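WbbZ protein (Klebsiella pneumoniae subsp. pneumoniae NTUH-K2044, PDB 6X1L) is functionally uncharacterised but belongs to the polysaccharide pyruvyl transferase family, and so probably modifies a cell-surface glycan by transferring a pyruvyl group. Local coordinates at residues E84-I89 with R107-L112. Sequence-based numbering, arbitrary orientation.
Sequences EGHDFI and RGYSDL
His86, in the first turn of helix 84-92, lays its imidazole against one face of the Tyr109 phenol in an offset stack, the ring centroids 4.4 Å apart and the planes inclined by 21°. The overlap is displaced: His86 CD2 comes down near the rim of the phenol, 3.6 Å from Tyr109 CD1, while the His86 methylene lies over the same face, displaced toward Tyr109 CZ and CE2, its CB 4.0 Å from the ring centroid in a CH-pi contact. With its CG anti to the backbone N (chi1 166°), His86 extends from its helix toward Tyr109 and Leu112. Leu112 fills in beside the imidazole, its CD2 methyl 3.7 Å from His86 CD2 and approaching the ring obliquely.

Both segments follow strands of the six-stranded parallel sheet in the Rossmann-like half of what is probably a GT-B-type fold: helix 84-92 comes after strand 67-71, and helix 110-115, with Tyr109 as its N-cap residue, after strand 98-104. His86 of one helix meets Tyr109 and Leu112 at the start of the next through side chains alone, with no hydrogen bond between the segments. Toward the sheet the packing is closed and apolar, Leu112 and Ile89 both being buried against Phe120 of strand 120-124.

The polar outer side is looser. There His86 ND1 donates to Asp87 OD1 of its own helix over 3.1 Å, nearly in the imidazole plane but 23° out of the carboxylate plane, on its anti side, a bond that would help to fix the ring's rotation. Asp111 is exposed, its OD2 standing 6.8 Å from His86 NE2, too far for a salt bridge. At the far end of the phenol, Tyr109 OH is hydrogen-bonded to the backbone O of Tyr82, just ahead of helix 84-92.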
# COMPACT_ATOMS: atom_id res chain seq x y z
N GLU A 84 -13.76 -11.67 15.13
CA GLU A 84 -12.35 -11.65 15.50
C GLU A 84 -12.10 -10.73 16.69
O GLU A 84 -11.45 -11.13 17.67
CB GLU A 84 -11.51 -11.22 14.30
CG GLU A 84 -10.00 -11.28 14.54
CD GLU A 84 -9.20 -10.94 13.29
OE1 GLU A 84 -9.80 -10.50 12.29
OE2 GLU A 84 -7.96 -11.12 13.32
N GLY A 85 -12.60 -9.49 16.63
CA GLY A 85 -12.43 -8.58 17.74
C GLY A 85 -13.14 -9.04 19.00
O GLY A 85 -12.63 -8.83 20.11
N HIS A 86 -14.31 -9.66 18.85
CA HIS A 86 -15.03 -10.18 20.01
C HIS A 86 -14.26 -11.30 20.69
O HIS A 86 -14.19 -11.36 21.92
CB HIS A 86 -16.42 -10.66 19.58
CG HIS A 86 -17.12 -11.49 20.60
ND1 HIS A 86 -16.95 -12.86 20.69
CD2 HIS A 86 -18.00 -11.16 21.58
CE1 HIS A 86 -17.69 -13.33 21.68
NE2 HIS A 86 -18.34 -12.31 22.23
N ASP A 87 -13.65 -12.19 19.90
CA ASP A 87 -12.89 -13.29 20.48
C ASP A 87 -11.61 -12.80 21.14
O ASP A 87 -11.20 -13.32 22.18
CB ASP A 87 -12.57 -14.34 19.41
CG ASP A 87 -13.81 -15.09 18.94
OD1 ASP A 87 -14.89 -14.89 19.53
OD2 ASP A 87 -13.69 -15.88 17.98
N PHE A 88 -10.96 -11.79 20.54
CA PHE A 88 -9.74 -11.26 21.14
C PHE A 88 -10.01 -10.65 22.51
O PHE A 88 -9.25 -10.88 23.46
CB PHE A 88 -9.11 -10.21 20.22
CG PHE A 88 -7.83 -9.64 20.75
CD1 PHE A 88 -6.62 -10.28 20.53
CD2 PHE A 88 -7.83 -8.46 21.48
CE1 PHE A 88 -5.44 -9.76 21.03
CE2 PHE A 88 -6.65 -7.94 21.98
CZ PHE A 88 -5.45 -8.59 21.76
N ILE A 89 -11.08 -9.87 22.63
CA ILE A 89 -11.37 -9.21 23.89
C ILE A 89 -11.79 -10.22 24.95
O ILE A 89 -11.33 -10.17 26.10
CB ILE A 89 -12.44 -8.12 23.69
CG1 ILE A 89 -11.89 -7.03 22.77
CG2 ILE A 89 -12.87 -7.54 25.02
CD1 ILE A 89 -12.86 -5.89 22.53
N ARG A 107 -22.27 -3.28 17.27
CA ARG A 107 -23.62 -3.76 17.01
C ARG A 107 -23.78 -5.12 17.67
O ARG A 107 -23.00 -6.04 17.39
CB ARG A 107 -23.90 -3.87 15.50
CG ARG A 107 -23.78 -2.55 14.74
CD ARG A 107 -24.91 -1.59 15.10
NE ARG A 107 -24.86 -0.38 14.27
CZ ARG A 107 -24.28 0.75 14.64
NH1 ARG A 107 -23.69 0.85 15.83
NH2 ARG A 107 -24.28 1.79 13.82
N GLY A 108 -24.78 -5.24 18.54
CA GLY A 108 -25.00 -6.53 19.17
C GLY A 108 -23.92 -6.83 20.20
O GLY A 108 -23.33 -5.94 20.81
N TYR A 109 -23.66 -8.13 20.39
CA TYR A 109 -22.76 -8.61 21.43
C TYR A 109 -23.16 -8.06 22.80
O TYR A 109 -22.32 -7.64 23.60
CB TYR A 109 -21.31 -8.27 21.10
CG TYR A 109 -20.74 -9.05 19.93
CD1 TYR A 109 -20.99 -10.41 19.80
CD2 TYR A 109 -19.97 -8.43 18.96
CE1 TYR A 109 -20.48 -11.13 18.73
CE2 TYR A 109 -19.45 -9.14 17.89
CZ TYR A 109 -19.71 -10.49 17.78
OH TYR A 109 -19.20 -11.20 16.72
N SER A 110 -24.47 -8.06 23.07
CA SER A 110 -24.96 -7.50 24.32
C SER A 110 -24.48 -8.30 25.52
O SER A 110 -24.25 -7.73 26.59
CB SER A 110 -26.49 -7.43 24.30
OG SER A 110 -27.07 -8.69 23.98
N ASP A 111 -24.32 -9.62 25.37
CA ASP A 111 -23.81 -10.44 26.47
C ASP A 111 -22.39 -10.04 26.86
O ASP A 111 -22.05 -10.07 28.04
CB ASP A 111 -23.86 -11.92 26.08
CG ASP A 111 -23.43 -12.84 27.21
OD1 ASP A 111 -23.51 -12.44 28.39
OD2 ASP A 111 -23.01 -13.98 26.91
N LEU A 112 -21.56 -9.65 25.89
CA LEU A 112 -20.19 -9.27 26.20
C LEU A 112 -20.13 -8.00 27.04
O LEU A 112 -19.34 -7.92 27.99
CB LEU A 112 -19.39 -9.08 24.91
CG LEU A 112 -17.92 -8.72 25.09
CD1 LEU A 112 -17.15 -9.88 25.71
CD2 LEU A 112 -17.30 -8.29 23.77